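Local coordinates for protein arginyl-tRNA synthetase, putative (Plasmodium falciparum, PDB 5JLD) that probably attaches L-arginine to its cognate tRNA at the expense of ATP, as a class I aminoacyl-tRNA synthetase, at residues A[328-332]-A[359-363]; A[344-350]-A[374-380]; A[511-515]-A[548-552]. One frame throughout, in Å; residues are numbered along the deposited sequence. Where two conformers were deposited one is given.

Interaction 1: A[328-332]-A[359-363]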
loop_
_atom_site.group_PDB
_atom_site.type_symbol
_atom_site.label_atom_id
_atom_site.label_comp_id
_atom_site.label_asym_id
_atom_site.label_seq_id
_atom_site.Cartn_x
_atom_site.Cartn_y
_atom_site.Cartn_z
ATOM N N ASP A 328 -19.083 10.027 -8.709
ATOM C CA ASP A 328 -18.443 9.105 -7.740
ATOM C C ASP A 328 -19.398 7.959 -7.377
ATOM O O ASP A 328 -19.024 6.770 -7.350
ATOM C CB ASP A 328 -18.011 9.853 -6.486
ATOM C CG ASP A 328 -16.829 10.775 -6.730
ATOM O OD1 ASP A 328 -16.061 10.539 -7.683
ATOM O OD2 ASP A 328 -16.654 11.727 -5.947
ATOM N N VAL A 329 -20.659 8.335 -7.175
ATOM C CA VAL A 329 -21.706 7.371 -6.872
ATOM C C VAL A 329 -21.859 6.367 -8.023
ATOM O O VAL A 329 -21.932 5.160 -7.785
ATOM C CB VAL A 329 -23.049 8.088 -6.580
ATOM C CG1 VAL A 329 -24.164 7.074 -6.362
ATOM C CG2 VAL A 329 -22.900 8.993 -5.351
ATOM N N ALA A 330 -21.874 6.865 -9.263
ATOM C CA ALA A 330 -21.989 5.987 -10.428
ATOM C C ALA A 330 -20.788 5.069 -10.532
ATOM O O ALA A 330 -20.935 3.892 -10.854
ATOM C CB ALA A 330 -22.149 6.807 -11.750
ATOM N N ALA A 331 -19.592 5.597 -10.282
ATOM C CA ALA A 331 -18.408 4.754 -10.383
ATOM C C ALA A 331 -18.496 3.619 -9.369
ATOM O O ALA A 331 -18.173 2.471 -9.698
ATOM C CB ALA A 331 -17.128 5.560 -10.183
ATOM N N LEU A 332 -18.944 3.914 -8.145
ATOM C CA LEU A 332 -19.008 2.823 -7.155
ATOM C C LEU A 332 -20.111 1.818 -7.544
ATOM O O LEU A 332 -19.924 0.603 -7.408
ATOM C CB LEU A 332 -19.228 3.364 -5.742
ATOM C CG LEU A 332 -18.985 2.403 -4.571
ATOM C CD1 LEU A 332 -17.778 1.469 -4.783
ATOM C CD2 LEU A 332 -18.781 3.228 -3.309
ATOM N N ILE A 359 -20.149 8.791 0.706
ATOM C CA ILE A 359 -20.545 7.963 -0.422
ATOM C C ILE A 359 -20.790 6.535 0.062
ATOM O O ILE A 359 -21.785 5.905 -0.336
ATOM C CB ILE A 359 -19.498 8.006 -1.549
ATOM C CG1 ILE A 359 -19.593 9.363 -2.267
ATOM C CG2 ILE A 359 -19.728 6.860 -2.563
ATOM C CD1 ILE A 359 -18.355 9.751 -3.018
ATOM N N PHE A 360 -19.934 6.047 0.968
ATOM C CA PHE A 360 -20.019 4.634 1.351
ATOM C C PHE A 360 -21.344 4.417 2.076
ATOM O O PHE A 360 -22.084 3.470 1.790
ATOM C CB PHE A 360 -18.845 4.220 2.238
ATOM C CG PHE A 360 -17.505 4.294 1.559
ATOM C CD1 PHE A 360 -17.406 4.384 0.166
ATOM C CD2 PHE A 360 -16.336 4.270 2.318
ATOM C CE1 PHE A 360 -16.164 4.464 -0.456
ATOM C CE2 PHE A 360 -15.085 4.337 1.707
ATOM C CZ PHE A 360 -14.996 4.428 0.317
ATOM N N ASP A 361 -21.635 5.337 2.997
ATOM C CA ASP A 361 -22.906 5.365 3.706
ATOM C C ASP A 361 -24.115 5.294 2.749
ATOM O O ASP A 361 -25.100 4.614 3.043
ATOM C CB ASP A 361 -22.980 6.624 4.583
ATOM C CG ASP A 361 -24.222 6.661 5.456
ATOM O OD1 ASP A 361 -24.308 5.865 6.417
ATOM O OD2 ASP A 361 -25.119 7.491 5.178
ATOM N N LEU A 362 -24.047 5.964 1.600
ATOM C CA LEU A 362 -25.181 5.867 0.663
ATOM C C LEU A 362 -25.222 4.482 0.024
ATOM O O LEU A 362 -26.285 3.847 -0.073
ATOM C CB LEU A 362 -25.106 6.943 -0.425
ATOM C CG LEU A 362 -26.047 6.763 -1.629
ATOM C CD1 LEU A 362 -27.530 6.783 -1.216
ATOM C CD2 LEU A 362 -25.757 7.816 -2.710
ATOM N N ILE A 363 -24.048 3.998 -0.370
ATOM C CA ILE A 363 -23.965 2.782 -1.176
ATOM C C ILE A 363 -24.370 1.562 -0.329
ATOM O O ILE A 363 -24.926 0.575 -0.828
ATOM C CB ILE A 363 -22.538 2.608 -1.760
ATOM C CG1 ILE A 363 -22.473 3.057 -3.232
ATOM C CG2 ILE A 363 -22.068 1.170 -1.640
ATOM C CD1 ILE A 363 -22.994 4.469 -3.523
#
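Leu332 drives one methyl into the neighbouring helix, and the densest part of this contact is built round it. Its CD2 lies 3.7 Å from CG1 of Ile363 and 3.8 Å from CG2 of Ile359, the two isoleucines standing one helical turn apart. The same methyl also reaches the rim of the Phe360 ring near its plane, 3.9 Å from CD1, so that an edge and not a face of the aromatic meets it. Leucine suits the place because, with CG anti to the backbone N (chi1 -166°), the branched end is carried toward the other helix and can touch three partners at once. Ile363 answers with a first torsion of -100°, well off a staggered value, which suggests some accommodation to its neighbours.

The segments belong to helix 326-337 and helix 353-364 of the class I catalytic domain, the second of which is the connection of a beta-alpha-beta unit. Their axes stay 10.5 Å apart and cross at -52°, a separation that branched aliphatic side chains can fill. Leu375 of strand 374-380 touches Leu332, Phe360 and Ile363.

Packing is looser beside Val329, whose CG1 and CG2 each stop 4.1 Å from CD2 of Leu362; this flank is nonetheless buried, with Leu313 and Leu315 of strand 313-316 touching its residues. At the partly exposed end sits Asp328, more open but with a single close touch: its CB is 3.5 Å from CD1 of Ile359, the two chains crossing at about a right angle, while OD2, also near that methyl, is hydrogen-bonded to His355. Phe360 is partly exposed too; its CB points away from helix 326-337, and the ring edge comes back to Leu332.

Interaction 2: A[344-350]-A[374-380]; sequences VIYVTDI and KLMHVGF
A beta-alpha-beta unit of the Rossmann-type class I catalytic domain supplies both strands here: 343-349 and 374-380 run parallel, joined through helix 353-364. Their backbones are laced by alternating bonds, from Val344 N to Lys374 O at one end to Ile350 N, which donates to Phe380 O, at the other. The straightest is Tyr346 N to Met376 O (2.9 Å, 175° at the hydrogen); from Val378 N onward the donors sit tilted from the carbonyl planes, and the last bonds are more bent.

Beta-branched residues fill the face bearing Ile345, Val347 and Val378, where CG2 of Ile345 meets CG2 of Val378 at 3.6 Å. Met376 lies alongside Ile345, its SD 4.0 Å from CG1. On the other face Leu375 CD2 rests 4.0 Å from CB of Val344, and the edge of the Tyr346 ring is turned to Met376 O.

Phe380 folds back over the strand end: CG sits between its own N and carbonyl carbon (chi1 57°), laying one ring face over the peptide from Thr348 to Asp349, with Thr348 C 3.3 Å from CE2. Gly379, lacking a side chain, lets CD1 of Ile350 approach to 3.8 Å from its CA. OD1 of Asp349 lies near CE1 of Phe380, while OD2 is hydrogen-bonded to Gln352.

His377 NE2 donates to Thr348 OG1 over 2.8 Å, and that hydroxyl in turn donates to Asp349 O at 2.9 Å. Used in both directions, the two bonds limit the rotation of the Thr348 hydroxyl and tie the imidazole to the C-terminal end of the first strand.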
loop_
_atom_site.group_PDB
_atom_site.type_symbol
_atom_site.label_atom_id
_atom_site.label_comp_id
_atom_site.label_asym_id
_atom_site.label_seq_id
_atom_site.Cartn_x
_atom_site.Cartn_y
_atom_site.Cartn_z
ATOM N N VAL A 344 -13.037 -2.150 -2.428
ATOM C CA VAL A 344 -12.711 -0.961 -3.209
ATOM C C VAL A 344 -11.988 0.056 -2.363
ATOM O O VAL A 344 -12.497 0.542 -1.339
ATOM C CB VAL A 344 -13.953 -0.277 -3.822
ATOM C CG1 VAL A 344 -13.516 0.861 -4.739
ATOM C CG2 VAL A 344 -14.800 -1.280 -4.586
ATOM N N ILE A 345 -10.807 0.408 -2.833
ATOM C CA ILE A 345 -9.926 1.243 -2.074
ATOM C C ILE A 345 -9.704 2.541 -2.818
ATOM O O ILE A 345 -9.273 2.522 -3.949
ATOM C CB ILE A 345 -8.581 0.512 -1.824
ATOM C CG1 ILE A 345 -8.802 -0.707 -0.920
ATOM C CG2 ILE A 345 -7.560 1.463 -1.263
ATOM C CD1 ILE A 345 -7.636 -1.737 -0.975
ATOM N N TYR A 346 -10.026 3.656 -2.179
ATOM C CA TYR A 346 -9.807 4.979 -2.731
ATOM C C TYR A 346 -8.590 5.645 -2.093
ATOM O O TYR A 346 -8.622 5.996 -0.922
ATOM C CB TYR A 346 -11.041 5.845 -2.505
ATOM C CG TYR A 346 -12.241 5.406 -3.308
ATOM C CD1 TYR A 346 -13.069 4.392 -2.843
ATOM C CD2 TYR A 346 -12.550 6.012 -4.533
ATOM C CE1 TYR A 346 -14.175 3.984 -3.570
ATOM C CE2 TYR A 346 -13.668 5.604 -5.282
ATOM C CZ TYR A 346 -14.467 4.588 -4.782
ATOM O OH TYR A 346 -15.561 4.161 -5.468
ATOM N N VAL A 347 -7.527 5.827 -2.866
ATOM C CA VAL A 347 -6.326 6.496 -2.375
ATOM C C VAL A 347 -6.413 7.991 -2.693
ATOM O O VAL A 347 -6.314 8.355 -3.855
ATOM C CB VAL A 347 -5.045 5.894 -3.027
ATOM C CG1 VAL A 347 -3.813 6.689 -2.633
ATOM C CG2 VAL A 347 -4.904 4.431 -2.682
ATOM N N THR A 348 -6.636 8.851 -1.691
ATOM C CA THR A 348 -6.742 10.297 -1.954
ATOM C C THR A 348 -6.259 11.201 -0.813
ATOM O O THR A 348 -5.971 10.716 0.271
ATOM C CB THR A 348 -8.214 10.762 -2.252
ATOM O OG1 THR A 348 -8.927 10.937 -1.018
ATOM C CG2 THR A 348 -8.973 9.786 -3.149
ATOM N N ASP A 349 -6.208 12.518 -1.068
ATOM C CA ASP A 349 -6.003 13.518 -0.013
ATOM C C ASP A 349 -6.915 13.214 1.151
ATOM O O ASP A 349 -8.081 12.837 0.957
ATOM C CB ASP A 349 -6.303 14.954 -0.472
ATOM C CG ASP A 349 -5.942 15.200 -1.907
ATOM O OD1 ASP A 349 -4.734 15.288 -2.213
ATOM O OD2 ASP A 349 -6.877 15.299 -2.730
ATOM N N ILE A 350 -6.390 13.425 2.354
ATOM C CA ILE A 350 -7.093 13.076 3.580
ATOM C C ILE A 350 -8.384 13.895 3.713
ATOM O O ILE A 350 -9.390 13.418 4.251
ATOM C CB ILE A 350 -6.155 13.274 4.819
ATOM C CG1 ILE A 350 -6.764 12.646 6.076
ATOM C CG2 ILE A 350 -5.814 14.736 5.028
ATOM C CD1 ILE A 350 -7.180 11.192 5.893
ATOM N N LYS A 374 -15.937 -4.429 1.211
ATOM C CA LYS A 374 -15.093 -3.579 2.044
ATOM C C LYS A 374 -14.714 -2.296 1.311
ATOM O O LYS A 374 -13.970 -2.320 0.314
ATOM C CB LYS A 374 -13.828 -4.343 2.465
ATOM C CG LYS A 374 -13.160 -3.811 3.734
ATOM C CD LYS A 374 -11.867 -4.580 4.023
ATOM C CE LYS A 374 -11.351 -4.354 5.439
ATOM N NZ LYS A 374 -10.294 -5.342 5.793
ATOM N N LEU A 375 -15.223 -1.176 1.808
ATOM C CA LEU A 375 -14.988 0.098 1.176
ATOM C C LEU A 375 -14.017 0.893 2.026
ATOM O O LEU A 375 -14.292 1.196 3.190
ATOM C CB LEU A 375 -16.310 0.869 0.993
ATOM C CG LEU A 375 -17.435 0.162 0.231
ATOM C CD1 LEU A 375 -18.735 0.984 0.299
ATOM C CD2 LEU A 375 -17.041 -0.151 -1.226
ATOM N N MET A 376 -12.886 1.253 1.437
ATOM C CA MET A 376 -11.827 1.835 2.223
ATOM C C MET A 376 -11.383 3.150 1.635
ATOM O O MET A 376 -11.174 3.282 0.430
ATOM C CB MET A 376 -10.630 0.885 2.320
ATOM C CG MET A 376 -10.977 -0.589 2.509
ATOM S SD MET A 376 -9.527 -1.626 2.884
ATOM C CE MET A 376 -9.208 -1.113 4.570
ATOM N N HIS A 377 -11.242 4.134 2.499
ATOM C CA HIS A 377 -10.572 5.346 2.118
ATOM C C HIS A 377 -9.159 5.317 2.683
ATOM O O HIS A 377 -8.987 5.139 3.881
ATOM C CB HIS A 377 -11.328 6.562 2.623
ATOM C CG HIS A 377 -10.693 7.855 2.225
ATOM N ND1 HIS A 377 -9.881 8.574 3.076
ATOM C CD2 HIS A 377 -10.731 8.546 1.065
ATOM C CE1 HIS A 377 -9.457 9.660 2.459
ATOM N NE2 HIS A 377 -9.960 9.674 1.237
ATOM N N VAL A 378 -8.165 5.482 1.813
ATOM C CA VAL A 378 -6.760 5.575 2.191
ATOM C C VAL A 378 -6.272 7.006 1.952
ATOM O O VAL A 378 -5.936 7.392 0.818
ATOM C CB VAL A 378 -5.873 4.583 1.384
ATOM C CG1 VAL A 378 -4.406 4.783 1.712
ATOM C CG2 VAL A 378 -6.292 3.128 1.623
ATOM N N GLY A 379 -6.229 7.792 3.030
ATOM C CA GLY A 379 -5.913 9.203 2.940
ATOM C C GLY A 379 -4.432 9.478 3.006
ATOM O O GLY A 379 -3.695 8.712 3.623
ATOM N N PHE A 380 -3.974 10.559 2.378
ATOM C CA PHE A 380 -2.577 10.961 2.591
ATOM C C PHE A 380 -2.469 12.464 2.827
ATOM O O PHE A 380 -3.326 13.234 2.391
ATOM C CB PHE A 380 -1.676 10.543 1.416
ATOM C CG PHE A 380 -2.123 11.086 0.077
ATOM C CD1 PHE A 380 -1.853 12.404 -0.288
ATOM C CD2 PHE A 380 -2.813 10.279 -0.816
ATOM C CE1 PHE A 380 -2.272 12.909 -1.516
ATOM C CE2 PHE A 380 -3.227 10.781 -2.047
ATOM C CZ PHE A 380 -2.958 12.100 -2.394
#

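Interaction 3: A[511-515]-A[548-552]; sequences YEINL and TFTAF
The Tyr511 ring has Ala551 O over one face, 4.1 Å from CD1, while a bridging water lies in its plane at the edge. The Phe552 ring is met obliquely by two residues of the other helix: CG of Glu512 comes to 3.5 Å from CE1, and CD2 of Leu515 to 3.8 Å from CD2 of the phenylalanine. At its in-plane edge stands CE1 of Phe549, a neighbour on its own helix, whose ring also takes the Leu515 methyl obliquely.

The two helices, 510-520 and 536-556, lie nearly antiparallel in the alpha-helical DALR anticodon-binding domain, their axes 8.9 Å apart at 158°. Such closeness is consistent with the small side chains of Ala551 and Thr548 at the interface. With OG1 hydrogen-bonded back to Asp544 O along its own helix, Thr548 turns its methyl to the other helix: CG2, anti to the backbone N, presses to 3.6 Å from CA of Leu515. Leu515 and Phe549 both go on to touch Thr574 of helix 564-584, which packs against this side of the pair.

Glu512 is used in two halves. Its methylene lies against the aromatic ring, while OE2 bends back to weak hydrogen bonds with Ser509 N and Thr508 OG1 just before the helix.

One water donates to Tyr511 O and to Thr548 O, each at 3.0 Å. Both carbonyls already accept the helical bonds of Leu515 N and Phe552 N, so the water adds a second donor to each and gives the largely apolar interface a polar bridge between the two backbones.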
loop_
_atom_site.group_PDB
_atom_site.type_symbol
_atom_site.label_atom_id
_atom_site.label_comp_id
_atom_site.label_asym_id
_atom_site.label_seq_id
_atom_site.Cartn_x
_atom_site.Cartn_y
_atom_site.Cartn_z
ATOM N N TYR A 511 21.226 -13.680 17.886
ATOM C CA TYR A 511 21.095 -12.840 16.700
ATOM C C TYR A 511 20.480 -13.609 15.536
ATOM O O TYR A 511 19.731 -13.046 14.726
ATOM C CB TYR A 511 22.453 -12.258 16.302
ATOM C CG TYR A 511 23.084 -11.448 17.406
ATOM C CD1 TYR A 511 22.555 -10.218 17.782
ATOM C CD2 TYR A 511 24.196 -11.924 18.095
ATOM C CE1 TYR A 511 23.124 -9.478 18.808
ATOM C CE2 TYR A 511 24.768 -11.193 19.122
ATOM C CZ TYR A 511 24.226 -9.974 19.476
ATOM O OH TYR A 511 24.805 -9.246 20.492
ATOM N N GLU A 512 20.801 -14.896 15.466
ATOM C CA GLU A 512 20.245 -15.781 14.447
ATOM C C GLU A 512 18.794 -16.086 14.766
ATOM O O GLU A 512 17.950 -16.108 13.874
ATOM C CB GLU A 512 21.062 -17.067 14.351
ATOM C CG GLU A 512 22.336 -16.910 13.543
ATOM C CD GLU A 512 23.442 -17.813 14.040
ATOM O OE1 GLU A 512 23.753 -18.817 13.370
ATOM O OE2 GLU A 512 23.998 -17.514 15.112
ATOM N N ILE A 513 18.520 -16.301 16.052
ATOM C CA ILE A 513 17.156 -16.401 16.558
ATOM C C ILE A 513 16.360 -15.163 16.171
ATOM O O ILE A 513 15.281 -15.270 15.601
ATOM C CB ILE A 513 17.112 -16.560 18.102
ATOM C CG1 ILE A 513 17.616 -17.938 18.522
ATOM C CG2 ILE A 513 15.691 -16.376 18.614
ATOM C CD1 ILE A 513 16.756 -19.081 17.997
ATOM N N ASN A 514 16.907 -13.990 16.476
ATOM C CA ASN A 514 16.205 -12.727 16.213
ATOM C C ASN A 514 15.939 -12.461 14.719
ATOM O O ASN A 514 14.847 -11.986 14.330
ATOM C CB ASN A 514 16.996 -11.561 16.805
ATOM C CG ASN A 514 16.793 -11.418 18.300
ATOM O OD1 ASN A 514 16.091 -12.216 18.917
ATOM N ND2 ASN A 514 17.413 -10.398 18.891
ATOM N N LEU A 515 16.940 -12.767 13.893
ATOM C CA LEU A 515 16.779 -12.667 12.451
ATOM C C LEU A 515 15.676 -13.617 11.968
ATOM O O LEU A 515 14.776 -13.213 11.223
ATOM C CB LEU A 515 18.112 -12.954 11.743
ATOM C CG LEU A 515 18.049 -12.908 10.210
ATOM C CD1 LEU A 515 17.426 -11.587 9.775
ATOM C CD2 LEU A 515 19.412 -13.070 9.585
ATOM N N THR A 548 18.437 -5.750 11.765
ATOM C CA THR A 548 18.527 -7.050 12.393
ATOM C C THR A 548 19.607 -7.839 11.670
ATOM O O THR A 548 20.500 -8.414 12.322
ATOM C CB THR A 548 17.193 -7.792 12.357
ATOM O OG1 THR A 548 16.215 -7.008 13.045
ATOM C CG2 THR A 548 17.315 -9.156 13.039
ATOM N N PHE A 549 19.592 -7.775 10.331
ATOM C CA PHE A 549 20.542 -8.567 9.565
ATOM C C PHE A 549 21.943 -8.106 9.920
ATOM O O PHE A 549 22.840 -8.916 10.186
ATOM C CB PHE A 549 20.329 -8.464 8.043
ATOM C CG PHE A 549 21.404 -9.161 7.255
ATOM C CD1 PHE A 549 21.311 -10.526 6.987
ATOM C CD2 PHE A 549 22.547 -8.475 6.848
ATOM C CE1 PHE A 549 22.321 -11.189 6.299
ATOM C CE2 PHE A 549 23.562 -9.130 6.164
ATOM C CZ PHE A 549 23.449 -10.492 5.887
ATOM N N THR A 550 22.126 -6.795 9.943
ATOM C CA THR A 550 23.428 -6.237 10.242
ATOM C C THR A 550 23.911 -6.766 11.585
ATOM O O THR A 550 25.068 -7.156 11.723
ATOM C CB THR A 550 23.397 -4.697 10.258
ATOM O OG1 THR A 550 23.082 -4.224 8.945
ATOM C CG2 THR A 550 24.760 -4.132 10.692
ATOM N N ALA A 551 23.000 -6.810 12.557
ATOM C CA ALA A 551 23.374 -7.230 13.901
ATOM C C ALA A 551 23.827 -8.682 13.868
ATOM O O ALA A 551 24.766 -9.070 14.570
ATOM C CB ALA A 551 22.219 -7.048 14.871
ATOM N N PHE A 552 23.147 -9.477 13.048
ATOM C CA PHE A 552 23.570 -10.833 12.779
ATOM C C PHE A 552 25.017 -10.791 12.287
ATOM O O PHE A 552 25.916 -11.323 12.964
ATOM C CB PHE A 552 22.614 -11.479 11.776
ATOM C CG PHE A 552 23.134 -12.699 11.089
ATOM C CD1 PHE A 552 23.528 -13.822 11.808
ATOM C CD2 PHE A 552 23.176 -12.746 9.702
ATOM C CE1 PHE A 552 23.980 -14.957 11.160
ATOM C CE2 PHE A 552 23.619 -13.878 9.044
ATOM C CZ PHE A 552 24.026 -14.989 9.777
HETATM O O HOH W 1 20.170 -10.059 14.794
#

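How the interactions relate
Interactions 1 and 2 are tied together by helix 353-364: half of interaction 1, it connects the two strands of interaction 2 in a beta-alpha-beta unit, and the layers touch where Phe360 CZ meets CD1 of Tyr346 at 3.7 Å. Interaction 1 is a buried, mainly aliphatic contact, whereas interaction 2, at a sheet border, is held chiefly by backbone bonds and reinforced by a histidine-threonine pair. Interaction 3 stands apart in the anticodon-binding domain, its centre about 48 Å from that of interaction 1 and 36 Å from that of interaction 2. Also helix on helix but only partly buried, it crosses nearly antiparallel and closer, mixing aromatic packing with a bridging water.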